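Local coordinates for Ets DNA-binding protein pokkuri (Drosophila melanogaster, PDB 1SV0), which represses transcription as an ETS-family DNA-binding factor, restraining photoreceptor development in opposition to pnt and RAS signalling, and binds the regulator Mae through its SAM domain, at the interface of chains A and B. Coordinates in Å, arbitrary orientation; residue numbers count along the deposited sequence, not the author numbering. Chains: chain A, Ets DNA-binding protein pokkuri; chain B, modulator of the activity of Ets CG15085-PA.

The interface of chains A and B. Residues chain A 29-32, 59-61, 63-64; chain B 41, 43-44, 48, 52, 56, 60.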
loop_
_atom_site.group_PDB
_atom_site.type_symbol
_atom_site.label_atom_id
_atom_site.label_comp_id
_atom_site.label_asym_id
_atom_site.label_seq_id
_atom_site.Cartn_x
_atom_site.Cartn_y
_atom_site.Cartn_z
ATOM N N PHE A 29 1.473 -6.521 2.046
ATOM C CA PHE A 29 1.347 -5.555 0.970
ATOM C C PHE A 29 2.368 -5.757 -0.149
ATOM O O PHE A 29 2.389 -4.998 -1.102
ATOM C CB PHE A 29 1.449 -4.145 1.557
ATOM C CG PHE A 29 0.352 -3.826 2.529
ATOM C CD1 PHE A 29 0.641 -3.296 3.778
ATOM C CD2 PHE A 29 -0.978 -4.073 2.198
ATOM C CE1 PHE A 29 -0.372 -3.016 4.682
ATOM C CE2 PHE A 29 -2.001 -3.796 3.097
ATOM C CZ PHE A 29 -1.698 -3.268 4.343
ATOM N N ASP A 30 3.202 -6.787 -0.025
ATOM C CA ASP A 30 4.217 -7.096 -1.037
ATOM C C ASP A 30 5.129 -5.884 -1.251
ATOM O O ASP A 30 5.371 -5.460 -2.386
ATOM C CB ASP A 30 3.540 -7.482 -2.364
ATOM C CG ASP A 30 4.440 -8.327 -3.271
ATOM O OD1 ASP A 30 5.642 -8.468 -2.971
ATOM O OD2 ASP A 30 3.939 -8.852 -4.295
ATOM N N LEU A 31 5.628 -5.330 -0.151
ATOM C CA LEU A 31 6.517 -4.172 -0.203
ATOM C C LEU A 31 7.969 -4.591 -0.423
ATOM O O LEU A 31 8.343 -5.731 -0.164
ATOM C CB LEU A 31 6.425 -3.390 1.103
ATOM C CG LEU A 31 5.022 -2.973 1.548
ATOM C CD1 LEU A 31 5.139 -2.225 2.866
ATOM C CD2 LEU A 31 4.354 -2.105 0.484
ATOM N N PRO A 32 8.813 -3.669 -0.908
ATOM C CA PRO A 32 10.210 -4.057 -1.116
ATOM C C PRO A 32 10.902 -4.155 0.244
ATOM O O PRO A 32 10.380 -3.665 1.245
ATOM C CB PRO A 32 10.751 -2.924 -1.982
ATOM C CG PRO A 32 10.008 -1.733 -1.448
ATOM C CD PRO A 32 8.589 -2.260 -1.283
ATOM N N PRO A 59 10.285 4.772 1.082
ATOM C CA PRO A 59 9.909 5.477 -0.141
ATOM C C PRO A 59 9.032 4.594 -1.019
ATOM O O PRO A 59 9.347 3.428 -1.255
ATOM C CB PRO A 59 11.258 5.787 -0.781
ATOM C CG PRO A 59 12.067 4.591 -0.404
ATOM C CD PRO A 59 11.714 4.414 1.061
ATOM N N GLY A 60 7.924 5.151 -1.494
ATOM C CA GLY A 60 7.036 4.378 -2.337
ATOM C C GLY A 60 5.816 3.828 -1.621
ATOM O O GLY A 60 4.769 3.673 -2.241
ATOM N N ALA A 61 5.932 3.538 -0.326
ATOM C CA ALA A 61 4.795 2.992 0.419
ATOM C C ALA A 61 4.649 3.506 1.851
ATOM O O ALA A 61 3.793 3.029 2.596
ATOM C CB ALA A 61 4.871 1.467 0.433
ATOM N N ASP A 63 3.377 6.213 3.010
ATOM C CA ASP A 63 2.068 6.784 3.294
ATOM C C ASP A 63 1.028 5.707 3.569
ATOM O O ASP A 63 0.160 5.889 4.420
ATOM C CB ASP A 63 1.605 7.715 2.161
ATOM C CG ASP A 63 1.627 7.053 0.783
ATOM O OD1 ASP A 63 1.273 7.748 -0.192
ATOM O OD2 ASP A 63 1.990 5.861 0.658
ATOM N N VAL A 64 1.120 4.584 2.860
ATOM C CA VAL A 64 0.195 3.479 3.087
ATOM C C VAL A 64 0.399 2.948 4.511
ATOM O O VAL A 64 -0.555 2.813 5.275
ATOM C CB VAL A 64 0.438 2.316 2.098
ATOM C CG1 VAL A 64 -0.411 1.105 2.497
ATOM C CG2 VAL A 64 0.098 2.760 0.684
ATOM N N LYS B 41 6.797 3.901 -8.468
ATOM C CA LYS B 41 6.022 4.753 -7.560
ATOM C C LYS B 41 5.011 3.895 -6.793
ATOM O O LYS B 41 4.430 4.340 -5.797
ATOM C CB LYS B 41 5.237 5.826 -8.333
ATOM C CG LYS B 41 6.072 6.760 -9.204
ATOM C CD LYS B 41 6.959 7.661 -8.373
ATOM C CE LYS B 41 7.745 8.619 -9.263
ATOM N NZ LYS B 41 8.685 9.478 -8.479
ATOM N N PRO B 43 5.395 0.351 -5.366
ATOM C CA PRO B 43 6.017 -0.916 -4.981
ATOM C C PRO B 43 5.118 -1.632 -3.957
ATOM O O PRO B 43 5.507 -1.799 -2.800
ATOM C CB PRO B 43 7.341 -0.463 -4.368
ATOM C CG PRO B 43 6.940 0.794 -3.657
ATOM C CD PRO B 43 6.041 1.487 -4.680
ATOM N N MET B 44 3.928 -2.051 -4.386
ATOM C CA MET B 44 2.970 -2.704 -3.492
ATOM C C MET B 44 1.981 -3.570 -4.278
ATOM O O MET B 44 1.942 -3.499 -5.507
ATOM C CB MET B 44 2.199 -1.630 -2.726
ATOM C CG MET B 44 1.474 -0.661 -3.663
ATOM S SD MET B 44 0.692 0.762 -2.861
ATOM C CE MET B 44 2.103 1.858 -2.712
ATOM N N ALA B 48 -2.790 -3.265 -0.913
ATOM C CA ALA B 48 -2.316 -1.925 -0.591
ATOM C C ALA B 48 -3.063 -0.877 -1.406
ATOM O O ALA B 48 -3.425 0.182 -0.884
ATOM C CB ALA B 48 -0.799 -1.814 -0.857
ATOM N N MET B 52 -5.433 2.917 -0.874
ATOM C CA MET B 52 -5.047 4.213 -1.433
ATOM C C MET B 52 -6.189 5.136 -1.838
ATOM O O MET B 52 -7.088 4.758 -2.592
ATOM C CB MET B 52 -4.119 4.037 -2.639
ATOM C CG MET B 52 -2.765 3.416 -2.328
ATOM S SD MET B 52 -1.458 4.089 -3.396
ATOM C CE MET B 52 -2.190 3.907 -4.990
ATOM N N MET B 56 -3.518 9.891 -2.880
ATOM C CA MET B 56 -2.257 9.169 -2.895
ATOM C C MET B 56 -1.836 8.787 -4.311
ATOM O O MET B 56 -0.652 8.645 -4.595
ATOM C CB MET B 56 -2.376 7.950 -1.986
ATOM C CG MET B 56 -2.717 8.360 -0.551
ATOM S SD MET B 56 -3.291 7.026 0.494
ATOM C CE MET B 56 -1.764 6.176 0.793
ATOM N N ARG B 60 1.574 10.533 -6.632
ATOM C CA ARG B 60 2.559 9.757 -7.364
ATOM C C ARG B 60 2.502 10.084 -8.856
ATOM O O ARG B 60 3.526 10.231 -9.511
ATOM C CB ARG B 60 2.291 8.265 -7.124
ATOM C CG ARG B 60 1.875 7.967 -5.677
ATOM C CD ARG B 60 1.421 6.524 -5.476
ATOM N NE ARG B 60 2.240 5.829 -4.486
ATOM C CZ ARG B 60 2.174 6.045 -3.175
ATOM N NH1 ARG B 60 1.318 6.935 -2.691
ATOM N NH2 ARG B 60 2.980 5.392 -2.353
#
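Two SAM (sterile alpha motif/Pointed) domains meet here in the Yan–Mae complex: chain A offers the start of helix 62-77 with the loops 29-32 and 59-61, chain B the loop around B:Pro43 and the helices 46-51 and 54-60. B:Pro43, which has the most surface hidden by the partner in this patch, wedges between the two loops of chain A. B:Pro43 CG lies 3.8 Å from A:Gly60 CA, while its ring crosses that of A:Pro32 obliquely, B:Pro43 CB lying 3.8 Å from A:Pro32 CD. Next along, B:Met44 bends at chi3 (83°) so that its CE methyl turns toward A:Val64 CG2, tip to tip at 4.0 Å; its side chain crosses that of A:Leu31 obliquely, CB against CD2. A:Val64, with CG1 anti to the backbone N (chi1 172°), also brings CG2 to the B:Met56 methyl, the two side chains crossing at about a right angle. B:Ala48 packs against the CD2 side of the A:Phe29 ring.

Beside this apolar strip, B:Arg60 grips A:Asp63 end-on, tip to tip, with carboxylate and guanidinium nearly coplanar. B:Arg60 NH1 donates a nearly straight hydrogen bond to A:Asp63 OD1 (2.6 Å), also a salt bridge, and B:Arg60 NH2 reaches A:Asp63 OD2 at 3.2 Å, both on syn lone pairs. B:Arg60 NH2 also donates a bent bond to the carbonyl A:Gly60 O (2.5 Å), from above the carbonyl plane but within the guanidinium plane. Within chain B, NE bonds to B:Lys41 O and NH1 to B:Met56 O, fixing the guanidinium's rotation, and B:Met52 SD lies over one face. A:Asp63 CG takes the crowded position between backbone N and carbonyl carbon (chi1 54°), and A:Asp63 OD2 also accepts a strongly bent bond from A:Val64 N (2.7 Å), from above the carboxylate plane; the helix start may further stabilise its negative charge.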